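Local atomic coordinates of extracellular ligand-binding receptor (Rhodopseudomonas palustris, PDB entry 4F06), a protein that binds p-hydroxybenzoic acid as the solute-binding protein of an ABC transporter, and probably hands such lignin-derived aromatic acids on for uptake. Residues I6-I11 and V73-G78; Y18-K23 and E280-S285; P98-N103 and Y115-S120; K141-V146 and S193-I198; M197-L202 and K226-G231. One frame throughout, in Å; residues are numbered along the deposited sequence. Where two conformers were deposited one is given.

Overall arrangement
Contacts 1 and 3 join parallel strands of one sheet, and strands 75-78 and 99-101 lie next to each other in it. Contacts 4 and 5 do the same in the second sheet, on the opposite side of the chain's centre, and share strand 197-201. All four are buried and rest on backbone bonds and apolar side chains, with charged groups at the outer ends of 1, 4 and 5. Contact 2 differs: only partly buried, it sets one helix start against another and mixes a salt bridge with hydroxyl and aromatic contacts. Contacts 3 and 5, their centres about 26 Å apart, both reach the p-hydroxybenzoic acid; M283 of contact 2 touches it too.

Contact 1: I6-I11 and V73-G78; sequences IKVGVI and VQYLAG
G9 and A77 meet where strand 5-12 runs parallel to strand 75-78, inside one of the two alpha/beta sheets of this periplasmic binding protein. Packing is tight here. The glycine uses both its polar groups: its N gives a hydrogen bond to Y75 O (2.9 Å) and its O takes one from A77 N (2.8 Å). On the face that holds L76, V73 CG1 comes within 3.6 Å of G9 N and L76 CD2 within 3.7 Å of G9 O, so a CB on G9 would be pressed against both methyls. The other face carries V8, V10, Y75 and A77. Its small alanine suits a place beside two branched valines, with V10 CG2 4.4 Å from A77 CB, and I295 and M298 of helix 283-301 pack over V8 and Y75.

Toward the start of the strands the contact is looser and partly open to solvent. The side chains of I6 and Q74 cross obliquely, I6 CG2 lying 3.9 Å from Q74 CD, while NE2 of Q74 bonds G304 O. K7 is extended beyond CG and carries its ammonium away to a salt bridge with E71, as a lysine at a sheet end can. At the far end, I11 N bonds A77 O. A CB on G78 would run into I11 O, and its phi of 115° also favours glycine; G78 CA lies 3.3 Å from I11 O.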
# COMPACT_ATOMS: atom_id res chain seq x y z
N ILE A 6 -20.29 -17.65 5.20
CA ILE A 6 -19.01 -17.30 5.83
C ILE A 6 -18.81 -15.80 5.74
O ILE A 6 -18.87 -15.28 4.62
CB ILE A 6 -17.82 -18.06 5.17
CG1 ILE A 6 -18.05 -19.57 5.33
CG2 ILE A 6 -16.49 -17.61 5.76
CD1 ILE A 6 -17.04 -20.39 4.54
N LYS A 7 -18.62 -15.12 6.88
CA LYS A 7 -18.42 -13.69 6.83
C LYS A 7 -16.96 -13.33 6.97
O LYS A 7 -16.20 -13.98 7.70
CB LYS A 7 -19.27 -13.00 7.92
CG LYS A 7 -20.77 -13.13 7.65
CD LYS A 7 -21.64 -12.34 8.62
CE LYS A 7 -23.12 -12.51 8.27
NZ LYS A 7 -23.97 -11.71 9.20
N VAL A 8 -16.58 -12.28 6.24
CA VAL A 8 -15.25 -11.71 6.24
C VAL A 8 -15.42 -10.30 6.72
O VAL A 8 -16.19 -9.54 6.14
CB VAL A 8 -14.62 -11.73 4.81
CG1 VAL A 8 -13.25 -11.04 4.82
CG2 VAL A 8 -14.52 -13.15 4.31
N GLY A 9 -14.66 -9.91 7.76
CA GLY A 9 -14.78 -8.53 8.29
C GLY A 9 -13.66 -7.68 7.73
O GLY A 9 -12.48 -7.99 7.90
N VAL A 10 -14.03 -6.60 7.02
CA VAL A 10 -13.07 -5.72 6.38
C VAL A 10 -13.05 -4.41 7.15
O VAL A 10 -14.09 -3.72 7.25
CB VAL A 10 -13.48 -5.44 4.92
CG1 VAL A 10 -12.45 -4.52 4.28
CG2 VAL A 10 -13.59 -6.75 4.11
N ILE A 11 -11.89 -4.06 7.69
CA ILE A 11 -11.76 -2.77 8.39
C ILE A 11 -10.97 -1.86 7.45
O ILE A 11 -9.90 -2.20 6.96
CB ILE A 11 -10.99 -2.98 9.72
CG1 ILE A 11 -11.81 -3.88 10.68
CG2 ILE A 11 -10.64 -1.59 10.35
CD1 ILE A 11 -11.00 -4.38 11.86
N VAL A 73 -17.09 -13.63 12.17
CA VAL A 73 -16.28 -13.73 10.96
C VAL A 73 -15.22 -14.82 11.07
O VAL A 73 -14.66 -15.03 12.16
CB VAL A 73 -15.60 -12.39 10.58
CG1 VAL A 73 -16.64 -11.29 10.40
CG2 VAL A 73 -14.51 -11.92 11.56
N GLN A 74 -14.97 -15.48 9.95
CA GLN A 74 -13.88 -16.44 9.90
C GLN A 74 -12.55 -15.80 9.52
O GLN A 74 -11.47 -16.38 9.76
CB GLN A 74 -14.17 -17.59 8.95
CG GLN A 74 -15.20 -18.57 9.46
CD GLN A 74 -15.18 -19.85 8.64
OE1 GLN A 74 -14.15 -20.20 8.08
NE2 GLN A 74 -16.27 -20.56 8.60
N TYR A 75 -12.59 -14.59 8.90
CA TYR A 75 -11.40 -13.90 8.39
C TYR A 75 -11.60 -12.42 8.62
O TYR A 75 -12.73 -11.93 8.54
CB TYR A 75 -11.23 -14.13 6.86
CG TYR A 75 -11.06 -15.60 6.54
CD1 TYR A 75 -9.79 -16.22 6.64
CD2 TYR A 75 -12.17 -16.39 6.27
CE1 TYR A 75 -9.66 -17.59 6.46
CE2 TYR A 75 -12.05 -17.75 6.09
CZ TYR A 75 -10.81 -18.36 6.21
OH TYR A 75 -10.62 -19.73 6.09
N LEU A 76 -10.48 -11.74 8.89
CA LEU A 76 -10.46 -10.27 8.92
C LEU A 76 -9.58 -9.79 7.75
O LEU A 76 -8.72 -10.55 7.23
CB LEU A 76 -9.84 -9.75 10.25
CG LEU A 76 -10.77 -9.91 11.45
CD1 LEU A 76 -9.97 -9.82 12.74
CD2 LEU A 76 -11.83 -8.81 11.41
N ALA A 77 -9.77 -8.55 7.34
CA ALA A 77 -9.01 -8.02 6.21
C ALA A 77 -9.01 -6.52 6.26
O ALA A 77 -9.87 -5.90 6.91
CB ALA A 77 -9.63 -8.45 4.87
N GLY A 78 -8.04 -5.92 5.57
CA GLY A 78 -8.05 -4.47 5.37
C GLY A 78 -6.88 -3.83 6.05
O GLY A 78 -5.72 -4.27 5.88

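Contact 2: Y18-K23 and E280-S285; sequences YALFGK and EVTMTS
F21 and T282 set their side chains about at right angles, F21 CE1 lying 3.8 Å from T282 CG2. The selenium of M283, a selenomethionine here, approaches the same ring corner obliquely, 4.0 Å from F21 CE1. Its chain reaches the ring because CG stands between the backbone N and the carbonyl carbon (chi1 78°) and the chain then bends at CB-CG. T284 OG1 lies near the plane of the ring at its edge, and its hydroxyl gives a hydrogen bond of 2.9 Å to F21 O, in the carbonyl plane on a lone pair. A threonine suits this place because it offers a donor close to its backbone.

L20 leans across E280, with CD1 3.6 Å from E280 O. Farther out, fully extended K23 crosses extended E280 at a slant, and NZ makes a salt bridge of 2.7 Å to OE1, on the syn lone pair, on the solvent side.

T282 stands at the N-cap of helix 283-301, its OG1 accepting a weak bond from T284 N, and S285 OG bonds T282 O. M283 against F21 is a Met-aromatic contact, set beside an N-capped helix start at the ligand pocket, where M283 touches the bound p-hydroxybenzoic acid.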
# COMPACT_ATOMS: atom_id res chain seq x y z
N TYR A 18 -9.60 9.93 4.48
CA TYR A 18 -9.01 8.80 3.74
C TYR A 18 -10.08 7.89 3.16
O TYR A 18 -9.77 6.74 2.76
CB TYR A 18 -8.09 8.00 4.70
CG TYR A 18 -6.95 8.86 5.21
CD1 TYR A 18 -5.74 8.97 4.50
CD2 TYR A 18 -7.05 9.55 6.44
CE1 TYR A 18 -4.69 9.77 4.98
CE2 TYR A 18 -6.03 10.35 6.92
CZ TYR A 18 -4.84 10.46 6.19
OH TYR A 18 -3.77 11.22 6.61
N ALA A 19 -11.31 8.38 3.01
CA ALA A 19 -12.44 7.55 2.58
C ALA A 19 -12.20 6.86 1.26
O ALA A 19 -12.68 5.74 1.06
CB ALA A 19 -13.70 8.40 2.48
N LEU A 20 -11.49 7.49 0.33
CA LEU A 20 -11.32 6.83 -0.96
C LEU A 20 -10.59 5.52 -0.84
O LEU A 20 -10.83 4.58 -1.58
CB LEU A 20 -10.57 7.76 -1.93
CG LEU A 20 -10.54 7.26 -3.40
CD1 LEU A 20 -11.94 6.90 -3.96
CD2 LEU A 20 -9.99 8.38 -4.25
N PHE A 21 -9.66 5.43 0.11
CA PHE A 21 -8.84 4.22 0.25
C PHE A 21 -9.64 3.04 0.78
O PHE A 21 -9.36 1.88 0.38
CB PHE A 21 -7.59 4.49 1.06
CG PHE A 21 -6.77 5.55 0.39
CD1 PHE A 21 -6.00 5.21 -0.73
CD2 PHE A 21 -6.86 6.90 0.79
CE1 PHE A 21 -5.31 6.21 -1.42
CE2 PHE A 21 -6.16 7.89 0.07
CZ PHE A 21 -5.40 7.53 -1.03
N GLY A 22 -10.59 3.27 1.68
CA GLY A 22 -11.47 2.19 2.14
C GLY A 22 -12.53 1.86 1.11
O GLY A 22 -12.86 0.66 0.91
N LYS A 23 -13.07 2.88 0.44
CA LYS A 23 -13.98 2.62 -0.67
C LYS A 23 -13.30 1.71 -1.70
O LYS A 23 -13.94 0.83 -2.27
CB LYS A 23 -14.40 3.93 -1.35
CG LYS A 23 -15.40 3.79 -2.50
CD LYS A 23 -15.73 5.16 -3.13
CE LYS A 23 -16.74 5.10 -4.25
NZ LYS A 23 -17.05 6.49 -4.68
N GLU A 280 -11.15 6.98 -9.73
CA GLU A 280 -11.14 6.81 -8.28
C GLU A 280 -10.31 5.62 -7.88
O GLU A 280 -10.16 5.36 -6.69
CB GLU A 280 -12.57 6.65 -7.76
CG GLU A 280 -13.42 7.90 -8.01
CD GLU A 280 -14.66 8.01 -7.12
OE1 GLU A 280 -15.15 6.98 -6.57
OE2 GLU A 280 -15.16 9.15 -6.99
N VAL A 281 -9.75 4.87 -8.84
CA VAL A 281 -9.01 3.64 -8.51
C VAL A 281 -7.63 3.93 -7.93
O VAL A 281 -6.87 4.73 -8.48
CB VAL A 281 -8.90 2.75 -9.77
CG1 VAL A 281 -8.04 1.53 -9.50
CG2 VAL A 281 -10.28 2.32 -10.21
N THR A 282 -7.31 3.26 -6.82
CA THR A 282 -6.05 3.43 -6.07
C THR A 282 -5.43 2.02 -5.83
O THR A 282 -6.11 0.97 -6.04
CB THR A 282 -6.28 4.08 -4.61
OG1 THR A 282 -7.02 3.13 -3.80
CG2 THR A 282 -7.05 5.35 -4.64
N MSE A 283 -4.22 2.01 -5.28
CA MSE A 283 -3.54 0.75 -4.98
C MSE A 283 -4.29 -0.14 -4.01
O MSE A 283 -4.12 -1.38 -4.07
CB MSE A 283 -2.13 1.07 -4.42
CG MSE A 283 -2.08 1.51 -2.95
SE MSE A 283 -3.00 3.21 -2.55
CE MSE A 283 -2.22 3.53 -0.82
N THR A 284 -5.12 0.40 -3.10
CA THR A 284 -5.81 -0.48 -2.15
C THR A 284 -6.83 -1.40 -2.86
O THR A 284 -7.16 -2.45 -2.33
CB THR A 284 -6.46 0.30 -1.03
OG1 THR A 284 -7.31 1.33 -1.56
CG2 THR A 284 -5.40 0.95 -0.11
N SER A 285 -7.31 -1.02 -4.05
CA SER A 285 -8.20 -1.92 -4.80
C SER A 285 -7.53 -3.21 -5.24
O SER A 285 -8.15 -4.26 -5.16
CB SER A 285 -8.88 -1.21 -5.99
OG SER A 285 -7.94 -0.92 -6.99

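Contact 3: P98-N103 and Y115-S120; sequences PMVVMN and YIVRTS. With PHB (p-hydroxybenzoic acid), chain B.
V101 lies against both R118 and I116, one methyl to each. Its CG1, anti to the backbone N (chi1 172°), runs beside the aliphatic part of the arginine, 3.9 Å from R118 CD, while CG2 turns the other way to I116 CG2 at 3.9 Å. A branched residue is apt here because it fills two neighbouring hollows at once. The charged end of R118 is not part of this packing: its NH1 is taken by the carbonyls of A104 and T106, and NE by H335.

M99, a selenomethionine in this crystal, lies alongside I116 on the same face. Its chain is straight as far as the selenium and then turns by rotation about CG-SE, which brings CE to I116 CD1 at 3.7 Å. A long flexible chain can follow the isoleucine's outline in this way.

The two strands are parallel neighbours in the first alpha/beta sheet of this periplasmic binding protein fold, strand 116-118 outermost of its strands. V117 N bonds M99 O, and V101 N bonds V117 O at 2.9 Å; T119 N then continues the ladder to V101 O.

Beyond the strands S120 turns its small side chain toward N103. Its OG gives a hydrogen bond of 2.8 Å to N103 O, coming from above the carbonyl plane. An alanine here would probably leave N103 O without this donor and the turn carrying N103 less firmly fixed. That residue lines the ligand pocket: ND2, held by Y80 O, stands 3.4 Å from C6 of p-hydroxybenzoic acid.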
# COMPACT_ATOMS: atom_id res chain seq x y z
N PRO A 98 -7.61 -15.57 10.73
CA PRO A 98 -6.53 -14.90 10.01
C PRO A 98 -6.89 -13.49 9.58
O PRO A 98 -8.07 -13.16 9.47
CB PRO A 98 -6.32 -15.79 8.76
CG PRO A 98 -6.94 -17.14 9.16
CD PRO A 98 -8.11 -16.78 10.04
N MSE A 99 -5.86 -12.69 9.31
CA MSE A 99 -6.02 -11.32 8.83
C MSE A 99 -5.23 -11.16 7.55
O MSE A 99 -4.00 -11.40 7.50
CB MSE A 99 -5.56 -10.31 9.87
CG MSE A 99 -5.67 -8.84 9.38
SE MSE A 99 -5.34 -7.48 10.79
CE MSE A 99 -3.44 -7.69 11.17
N VAL A 100 -5.94 -10.70 6.52
CA VAL A 100 -5.30 -10.37 5.25
C VAL A 100 -5.12 -8.85 5.18
O VAL A 100 -6.08 -8.10 5.04
CB VAL A 100 -6.18 -10.85 4.07
CG1 VAL A 100 -5.45 -10.54 2.77
CG2 VAL A 100 -6.43 -12.36 4.19
N VAL A 101 -3.89 -8.41 5.37
CA VAL A 101 -3.60 -6.99 5.41
C VAL A 101 -3.57 -6.47 3.98
O VAL A 101 -2.80 -6.97 3.14
CB VAL A 101 -2.25 -6.70 6.14
CG1 VAL A 101 -1.83 -5.25 6.02
CG2 VAL A 101 -2.39 -7.10 7.60
N MSE A 102 -4.38 -5.44 3.72
CA MSE A 102 -4.55 -4.91 2.38
C MSE A 102 -3.97 -3.52 2.21
O MSE A 102 -4.15 -2.90 1.15
CB MSE A 102 -6.00 -4.93 1.98
CG MSE A 102 -6.63 -6.31 1.87
SE MSE A 102 -8.58 -6.20 1.78
CE MSE A 102 -8.97 -8.03 1.29
N ASN A 103 -3.28 -3.00 3.22
CA ASN A 103 -2.48 -1.79 3.00
C ASN A 103 -1.31 -1.70 3.97
O ASN A 103 -0.13 -1.68 3.54
CB ASN A 103 -3.29 -0.48 3.05
CG ASN A 103 -2.45 0.68 2.57
OD1 ASN A 103 -2.17 0.79 1.36
ND2 ASN A 103 -1.97 1.52 3.49
N TYR A 115 -0.87 -15.69 11.80
CA TYR A 115 -2.07 -15.76 10.95
C TYR A 115 -2.29 -14.50 10.13
O TYR A 115 -3.39 -14.26 9.67
CB TYR A 115 -3.31 -16.08 11.80
CG TYR A 115 -3.31 -17.40 12.53
CD1 TYR A 115 -2.53 -18.50 12.13
CD2 TYR A 115 -4.14 -17.55 13.64
CE1 TYR A 115 -2.56 -19.70 12.83
CE2 TYR A 115 -4.22 -18.76 14.29
CZ TYR A 115 -3.41 -19.82 13.91
OH TYR A 115 -3.53 -21.03 14.57
N ILE A 116 -1.24 -13.72 9.90
CA ILE A 116 -1.33 -12.57 9.03
C ILE A 116 -0.70 -12.92 7.66
O ILE A 116 0.37 -13.55 7.58
CB ILE A 116 -0.55 -11.38 9.62
CG1 ILE A 116 -1.29 -10.85 10.82
CG2 ILE A 116 -0.37 -10.28 8.56
CD1 ILE A 116 -0.49 -9.86 11.64
N VAL A 117 -1.39 -12.53 6.58
CA VAL A 117 -0.78 -12.51 5.25
C VAL A 117 -1.03 -11.17 4.63
O VAL A 117 -2.09 -10.59 4.89
CB VAL A 117 -1.30 -13.70 4.39
CG1 VAL A 117 -2.82 -13.63 4.21
CG2 VAL A 117 -0.56 -13.82 3.04
N ARG A 118 -0.08 -10.63 3.87
CA ARG A 118 -0.21 -9.24 3.39
C ARG A 118 -0.16 -9.22 1.86
O ARG A 118 0.77 -9.76 1.26
CB ARG A 118 0.92 -8.37 3.99
CG ARG A 118 0.93 -6.95 3.42
CD ARG A 118 1.63 -5.96 4.34
NE ARG A 118 2.92 -6.47 4.81
CZ ARG A 118 3.58 -5.93 5.85
NH1 ARG A 118 3.05 -4.84 6.46
NH2 ARG A 118 4.72 -6.46 6.28
N THR A 119 -1.17 -8.56 1.25
CA THR A 119 -1.26 -8.48 -0.22
C THR A 119 -1.03 -7.04 -0.70
O THR A 119 -1.27 -6.76 -1.90
CB THR A 119 -2.64 -8.98 -0.73
OG1 THR A 119 -3.64 -8.22 -0.05
CG2 THR A 119 -2.82 -10.47 -0.43
N SER A 120 -0.53 -6.17 0.17
CA SER A 120 -0.27 -4.80 -0.25
C SER A 120 1.20 -4.65 -0.65
O SER A 120 1.55 -4.94 -1.81
CB SER A 120 -0.71 -3.80 0.82
OG SER A 120 -0.03 -4.09 2.06
C1' PHB B . 0.59 2.64 6.84
O1' PHB B . 1.23 1.59 6.93
O2' PHB B . 0.13 3.26 7.87
C1 PHB B . 0.39 3.23 5.48
C2 PHB B . 1.30 2.94 4.45
C3 PHB B . 1.16 3.52 3.21
C4 PHB B . 0.14 4.42 2.97
C5 PHB B . -0.76 4.72 3.98
C6 PHB B . -0.64 4.15 5.24
O4 PHB B . -0.01 5.05 1.79

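Contact 4: K141-V146 and S193-I198; sequences KVAIAV and SGADMI
V142 pairs with M197 and A143 with I198 in parallel register, and A143 N gives a hydrogen bond of 3.0 Å to M197 O. Strands 141-147 and 197-201 are thus neighbours in the second alpha/beta sheet of the periplasmic binding protein fold, the latter entered from helix 184-193.

On one face V142 and M197 lie side by side and point the same way, V142 CG2 4.1 Å from M197 CB; F159 and F163 of helix 150-165 pack on the valine. A143, on the other face, meets A195 of the loop before the strand, CB to CB at 3.8 Å; two small residues allow this.

At the strand entry D196 and K141 hold each other in both directions. D196 N bonds K141 O at 2.9 Å, and K141 N gives a bond of 2.9 Å to D196 OD2. The carboxylate can fold back to that amide because its CG stands between the backbone N and the carbonyl carbon (chi1 51°). The same OD2 is bonded to T140 OG1. An alanine in place of D196 would probably leave both K141 N and the T140 hydroxyl without this acceptor and let the strand's first residues fray.

G194 is the first residue past helix 184-193, and its positive phi suits a glycine. Just ahead of it S193 forms an ST turn, its OG accepting from A195 N at 3.1 Å, 163° at the hydrogen.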
# COMPACT_ATOMS: atom_id res chain seq x y z
N LYS A 141 23.25 14.41 -2.91
CA LYS A 141 22.85 14.81 -1.56
C LYS A 141 21.32 14.81 -1.47
O LYS A 141 20.65 15.56 -2.18
CB LYS A 141 23.40 16.20 -1.26
CG LYS A 141 24.93 16.23 -1.20
CD LYS A 141 25.40 17.62 -0.76
CE LYS A 141 26.90 17.81 -0.94
NZ LYS A 141 27.74 16.69 -0.47
N VAL A 142 20.78 13.95 -0.61
CA VAL A 142 19.33 13.78 -0.50
C VAL A 142 18.82 14.29 0.84
O VAL A 142 19.47 14.07 1.88
CB VAL A 142 18.96 12.29 -0.69
CG1 VAL A 142 17.51 12.01 -0.27
CG2 VAL A 142 19.14 11.90 -2.16
N ALA A 143 17.68 14.99 0.81
CA ALA A 143 16.92 15.30 2.02
C ALA A 143 15.76 14.31 2.11
O ALA A 143 14.95 14.19 1.16
CB ALA A 143 16.35 16.72 1.94
N ILE A 144 15.71 13.59 3.22
CA ILE A 144 14.58 12.68 3.49
C ILE A 144 13.52 13.39 4.31
O ILE A 144 13.86 14.00 5.32
CB ILE A 144 15.06 11.41 4.23
CG1 ILE A 144 16.09 10.61 3.39
CG2 ILE A 144 13.87 10.55 4.68
CD1 ILE A 144 16.73 9.45 4.14
N ALA A 145 12.26 13.25 3.92
CA ALA A 145 11.17 13.81 4.71
C ALA A 145 10.11 12.71 4.79
O ALA A 145 9.56 12.30 3.75
CB ALA A 145 10.56 15.06 4.06
N VAL A 146 9.84 12.20 6.00
CA VAL A 146 8.87 11.13 6.14
C VAL A 146 7.91 11.42 7.26
O VAL A 146 8.29 12.08 8.26
CB VAL A 146 9.54 9.76 6.44
CG1 VAL A 146 10.38 9.31 5.27
CG2 VAL A 146 10.36 9.78 7.74
N SER A 193 19.24 23.07 2.98
CA SER A 193 20.12 21.90 3.11
C SER A 193 21.06 21.75 1.92
O SER A 193 22.07 21.08 2.02
CB SER A 193 19.29 20.61 3.25
OG SER A 193 18.79 20.20 1.98
N GLY A 194 20.69 22.35 0.79
CA GLY A 194 21.44 22.20 -0.45
C GLY A 194 21.25 20.87 -1.15
O GLY A 194 21.92 20.58 -2.15
N ALA A 195 20.33 20.02 -0.66
CA ALA A 195 20.03 18.74 -1.29
C ALA A 195 19.62 18.95 -2.73
O ALA A 195 18.93 19.93 -3.08
CB ALA A 195 18.89 18.04 -0.52
N ASP A 196 20.02 18.01 -3.59
CA ASP A 196 19.61 18.05 -5.00
C ASP A 196 18.37 17.19 -5.28
O ASP A 196 17.81 17.27 -6.35
CB ASP A 196 20.77 17.66 -5.92
CG ASP A 196 21.42 16.38 -5.52
OD1 ASP A 196 20.92 15.32 -5.90
OD2 ASP A 196 22.49 16.41 -4.84
N MSE A 197 17.96 16.35 -4.31
CA MSE A 197 16.80 15.50 -4.46
C MSE A 197 16.18 15.33 -3.07
O MSE A 197 16.90 15.29 -2.04
CB MSE A 197 17.19 14.14 -5.04
CG MSE A 197 16.02 13.16 -5.24
SE MSE A 197 16.55 11.52 -6.08
CE MSE A 197 16.88 12.24 -7.86
N ILE A 198 14.86 15.21 -3.03
CA ILE A 198 14.10 14.83 -1.83
C ILE A 198 13.64 13.40 -2.00
O ILE A 198 13.24 13.02 -3.11
CB ILE A 198 12.84 15.72 -1.74
CG1 ILE A 198 13.22 17.19 -1.48
CG2 ILE A 198 11.90 15.24 -0.64
CD1 ILE A 198 12.09 18.14 -1.83

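Contact 5: M197-L202 and K226-G231; sequences MIFTFL and KLMSTG. With PHB (p-hydroxybenzoic acid), chain B.
L227 CD1 is a bump that sits in the notch between I198 and T200. It touches I198 CG2 at 3.7 Å and T200 CG2 at 3.8 Å, and the threonine methyl in turn leans on S229 CB. Leucine suits the place because its forked end reaches across to the neighbouring strand; T200 turns its hydroxyl to A145 O and so offers only a methyl here.

The other face is filled by longer chains. M197 turns by rotation about CG-SE and lays CE over the aliphatic part of K226, 3.9 Å from CD, while its selenium rests beside M228 CB. F199 fits farther along, its CG anti to the backbone N (chi1 170°). Its CD1 comes 3.6 Å from M228 O, and T230 CG2 lies at the ring's edge; F159 stacks on this ring.

The parallel strands are joined by a beta-alpha-beta crossover through helix 206-217. I198 N to K226 O and M228 N to I198 O are both 2.9 Å and nearly straight, but T230 N to T200 O is weak at 3.4 Å, where the strands part.

There F201 turns an edge to the ligand, CE1 3.6 Å from C3 of p-hydroxybenzoic acid. T230 OG1 bonds one oxygen of D232 and so probably helps position the other, which binds the ligand: a mainly apolar middle leads to a strand end where an aromatic edge and a hydroxyl-carboxylate pair face the ligand site.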
# COMPACT_ATOMS: atom_id res chain seq x y z
N MSE A 197 17.96 16.35 -4.31
CA MSE A 197 16.80 15.50 -4.46
C MSE A 197 16.18 15.33 -3.07
O MSE A 197 16.90 15.29 -2.04
CB MSE A 197 17.19 14.14 -5.04
CG MSE A 197 16.02 13.16 -5.24
SE MSE A 197 16.55 11.52 -6.08
CE MSE A 197 16.88 12.24 -7.86
N ILE A 198 14.86 15.21 -3.03
CA ILE A 198 14.10 14.83 -1.83
C ILE A 198 13.64 13.40 -2.00
O ILE A 198 13.24 13.02 -3.11
CB ILE A 198 12.84 15.72 -1.74
CG1 ILE A 198 13.22 17.19 -1.48
CG2 ILE A 198 11.90 15.24 -0.64
CD1 ILE A 198 12.09 18.14 -1.83
N PHE A 199 13.71 12.63 -0.92
CA PHE A 199 12.98 11.36 -0.86
C PHE A 199 11.90 11.50 0.20
O PHE A 199 12.20 11.93 1.32
CB PHE A 199 13.89 10.18 -0.49
CG PHE A 199 13.08 8.94 -0.21
CD1 PHE A 199 12.42 8.28 -1.26
CD2 PHE A 199 12.93 8.49 1.09
CE1 PHE A 199 11.62 7.17 -1.01
CE2 PHE A 199 12.14 7.37 1.35
CZ PHE A 199 11.50 6.71 0.30
N THR A 200 10.66 11.16 -0.15
CA THR A 200 9.56 11.31 0.79
C THR A 200 8.58 10.16 0.78
O THR A 200 8.33 9.49 -0.23
CB THR A 200 8.83 12.67 0.54
OG1 THR A 200 7.92 12.95 1.61
CG2 THR A 200 8.05 12.61 -0.73
N PHE A 201 8.01 9.95 1.97
CA PHE A 201 6.81 9.17 2.17
C PHE A 201 5.89 9.90 3.16
O PHE A 201 6.39 10.36 4.21
CB PHE A 201 7.11 7.79 2.81
CG PHE A 201 5.88 7.16 3.42
CD1 PHE A 201 4.88 6.55 2.64
CD2 PHE A 201 5.68 7.24 4.81
CE1 PHE A 201 3.73 6.05 3.19
CE2 PHE A 201 4.51 6.73 5.38
CZ PHE A 201 3.53 6.14 4.58
N LEU A 202 4.61 9.98 2.82
CA LEU A 202 3.54 10.29 3.78
C LEU A 202 2.42 9.33 3.38
O LEU A 202 2.34 8.90 2.23
CB LEU A 202 3.06 11.74 3.67
CG LEU A 202 4.13 12.84 3.63
CD1 LEU A 202 4.60 13.12 2.21
CD2 LEU A 202 3.56 14.11 4.23
N LYS A 226 14.90 17.58 -7.35
CA LYS A 226 14.05 16.52 -7.88
C LYS A 226 13.31 15.83 -6.73
O LYS A 226 13.76 15.84 -5.59
CB LYS A 226 14.87 15.49 -8.67
CG LYS A 226 15.61 16.10 -9.83
CD LYS A 226 16.47 15.05 -10.51
CE LYS A 226 17.15 15.60 -11.76
NZ LYS A 226 17.67 14.50 -12.61
N LEU A 227 12.13 15.28 -7.03
CA LEU A 227 11.39 14.53 -6.04
C LEU A 227 11.34 13.07 -6.40
O LEU A 227 10.87 12.68 -7.50
CB LEU A 227 9.97 15.07 -5.93
CG LEU A 227 9.06 14.41 -4.89
CD1 LEU A 227 9.65 14.58 -3.51
CD2 LEU A 227 7.65 15.01 -4.88
N MSE A 228 11.82 12.24 -5.46
CA MSE A 228 11.65 10.78 -5.51
C MSE A 228 10.73 10.43 -4.34
O MSE A 228 10.91 10.91 -3.20
CB MSE A 228 12.99 10.06 -5.35
CG MSE A 228 12.91 8.51 -5.26
SE MSE A 228 12.17 7.68 -6.88
CE MSE A 228 13.58 8.08 -7.87
N SER A 229 9.74 9.63 -4.62
CA SER A 229 8.81 9.24 -3.58
C SER A 229 8.50 7.78 -3.72
O SER A 229 8.77 7.18 -4.76
CB SER A 229 7.54 10.08 -3.66
OG SER A 229 6.82 9.83 -4.84
N THR A 230 7.88 7.18 -2.71
CA THR A 230 7.14 5.96 -2.96
C THR A 230 5.81 6.39 -3.60
O THR A 230 5.35 7.56 -3.53
CB THR A 230 6.95 5.14 -1.70
OG1 THR A 230 6.25 5.94 -0.73
CG2 THR A 230 8.28 4.68 -1.12
N GLY A 231 5.15 5.43 -4.21
CA GLY A 231 3.91 5.72 -4.96
C GLY A 231 2.76 6.19 -4.08
O GLY A 231 1.79 6.74 -4.59
C1' PHB B . 0.59 2.64 6.84
O1' PHB B . 1.23 1.59 6.93
O2' PHB B . 0.13 3.26 7.87
C1 PHB B . 0.39 3.23 5.48
C2 PHB B . 1.30 2.94 4.45
C3 PHB B . 1.16 3.52 3.21
C4 PHB B . 0.14 4.42 2.97
C5 PHB B . -0.76 4.72 3.98
C6 PHB B . -0.64 4.15 5.24
O4 PHB B . -0.01 5.05 1.79